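Local structure of 30S ribosomal protein S6 (Thermotoga maritima, 1VMB) at residues 29-33 with 34-38. The protein probably binds 16S ribosomal RNA together with protein bS18, as a structural component of the small ribosomal subunit. Sequence-based numbering, arbitrary orientation.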
loop_
_atom_site.group_PDB
_atom_site.type_symbol
_atom_site.label_atom_id
_atom_site.label_comp_id
_atom_site.label_asym_id
_atom_site.label_seq_id
_atom_site.Cartn_x
_atom_site.Cartn_y
_atom_site.Cartn_z
ATOM N N PRO A 29 -6.141 -11.311 9.643
ATOM C CA PRO A 29 -7.586 -11.396 9.843
ATOM C C PRO A 29 -8.071 -11.430 11.295
ATOM O O PRO A 29 -9.262 -11.336 11.516
ATOM C CB PRO A 29 -7.949 -12.679 9.095
ATOM C CG PRO A 29 -6.775 -13.538 9.358
ATOM C CD PRO A 29 -5.583 -12.608 9.199
ATOM N N ASN A 30 -7.165 -11.547 12.268
ATOM C CA ASN A 30 -7.527 -11.505 13.676
ATOM C C ASN A 30 -7.430 -10.096 14.280
ATOM O O ASN A 30 -7.599 -9.907 15.466
ATOM C CB ASN A 30 -6.695 -12.502 14.472
ATOM C CG ASN A 30 -5.225 -12.236 14.410
ATOM O OD1 ASN A 30 -4.733 -11.433 13.608
ATOM N ND2 ASN A 30 -4.484 -12.962 15.244
ATOM N N VAL A 31 -7.183 -9.120 13.438
ATOM C CA VAL A 31 -7.218 -7.705 13.842
ATOM C C VAL A 31 -8.647 -7.208 13.620
ATOM O O VAL A 31 -9.162 -7.322 12.519
ATOM C CB VAL A 31 -6.218 -6.890 13.002
ATOM C CG1 VAL A 31 -6.230 -5.429 13.372
ATOM C CG2 VAL A 31 -4.826 -7.375 13.194
ATOM N N PRO A 32 -9.297 -6.694 14.665
ATOM C CA PRO A 32 -10.640 -6.168 14.576
ATOM C C PRO A 32 -10.796 -5.168 13.455
ATOM O O PRO A 32 -9.871 -4.389 13.161
ATOM C CB PRO A 32 -10.793 -5.459 15.901
ATOM C CG PRO A 32 -9.899 -6.237 16.784
ATOM C CD PRO A 32 -8.725 -6.505 16.009
ATOM N N GLU A 33 -11.968 -5.163 12.838
ATOM C CA GLU A 33 -12.085 -4.378 11.600
ATOM C C GLU A 33 -11.836 -2.874 11.793
ATOM O O GLU A 33 -11.204 -2.225 10.929
ATOM C CB GLU A 33 -13.421 -4.614 10.930
ATOM C CG GLU A 33 -13.451 -4.033 9.532
ATOM C CD GLU A 33 -14.731 -4.379 8.792
ATOM O OE1 GLU A 33 -15.494 -5.273 9.216
ATOM O OE2 GLU A 33 -14.958 -3.739 7.752
ATOM N N GLU A 34 -12.267 -2.321 12.915
ATOM C CA GLU A 34 -11.984 -0.903 13.171
ATOM C C GLU A 34 -10.472 -0.649 13.315
ATOM O O GLU A 34 -9.986 0.348 12.804
ATOM C CB GLU A 34 -12.777 -0.346 14.353
ATOM C CG GLU A 34 -14.307 -0.154 14.147
ATOM C CD GLU A 34 -14.712 0.879 13.070
ATOM O OE1 GLU A 34 -13.846 1.566 12.497
ATOM O OE2 GLU A 34 -15.950 1.002 12.788
ATOM N N GLU A 35 -9.726 -1.583 13.920
ATOM C CA GLU A 35 -8.295 -1.448 14.003
ATOM C C GLU A 35 -7.668 -1.582 12.601
ATOM O O GLU A 35 -6.684 -0.884 12.218
ATOM C CB GLU A 35 -7.740 -2.473 14.994
ATOM C CG GLU A 35 -8.088 -2.154 16.416
ATOM C CD GLU A 35 -7.625 -3.185 17.405
ATOM O OE1 GLU A 35 -6.581 -3.822 17.152
ATOM O OE2 GLU A 35 -8.347 -3.352 18.436
ATOM N N ARG A 36 -8.231 -2.482 11.781
ATOM C CA ARG A 36 -7.818 -2.566 10.385
ATOM C C ARG A 36 -7.977 -1.235 9.705
ATOM O O ARG A 36 -7.058 -0.826 8.996
ATOM C CB ARG A 36 -8.563 -3.673 9.599
ATOM C CG ARG A 36 -8.221 -5.060 10.239
ATOM C CD ARG A 36 -8.358 -6.269 9.339
ATOM N NE ARG A 36 -9.647 -6.367 8.705
ATOM C CZ ARG A 36 -10.673 -7.063 9.181
ATOM N NH1 ARG A 36 -10.612 -7.705 10.356
ATOM N NH2 ARG A 36 -11.816 -7.082 8.501
ATOM N N GLU A 37 -9.120 -0.590 9.874
ATOM C CA GLU A 37 -9.334 0.689 9.214
ATOM C C GLU A 37 -8.343 1.770 9.705
ATOM O O GLU A 37 -7.758 2.524 8.904
ATOM C CB GLU A 37 -10.781 1.149 9.377
ATOM C CG GLU A 37 -11.804 0.262 8.662
ATOM C CD GLU A 37 -11.540 0.027 7.179
ATOM O OE1 GLU A 37 -10.815 0.814 6.508
ATOM O OE2 GLU A 37 -12.085 -0.971 6.653
ATOM N N ASN A 38 -8.072 1.756 10.987
ATOM C CA ASN A 38 -7.038 2.656 11.538
ATOM C C ASN A 38 -5.665 2.405 10.927
ATOM O O ASN A 38 -4.946 3.373 10.689
ATOM C CB ASN A 38 -6.907 2.513 13.050
ATOM C CG ASN A 38 -8.116 2.946 13.799
ATOM O OD1 ASN A 38 -9.082 3.494 13.227
ATOM N ND2 ASN A 38 -8.127 2.656 15.122
HETATM O O HOH W 1 -14.324 -8.065 9.159
#
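Arg36 sets CG beside its backbone N (chi1 -62°) and bends at chi3 (-53°), which turns its guanidinium back over the start of helix 33-51 to Val31 and Glu33. There NH1 donates to Val31 O at 2.6 Å; the donor lies nearly in line with the C=O, but the bond bends at the hydrogen and the oxygen is tilted from the guanidinium plane. Glu33 CA sits over one face of the group, and CG, anti to the backbone N (chi1 -169°), packs 3.6 Å from NH2. The Glu33 carboxylate makes no salt bridge with Arg36; instead a water at the guanidinium edge accepts from NH2 and donates to Glu33 OE1. Val31 CG1 touches both Glu35 CB and Arg36 CG, each 3.7 Å away, a fit for a compact branched residue. Pro32 holds the N-cap position; its nitrogen has no hydrogen needing an acceptor, and its O receives Arg36 N at 2.9 Å, while Glu35's carboxylate lies against its ring. Arg36 NE salt-bridges Asp77 of strand 73-85. A leucine in place of Arg36 would probably leave Val31 O without this donor and Asp77 without this cation. The first-turn glutamates are probably favoured by the helix dipole, and Arg36 likely offsets part of their charge.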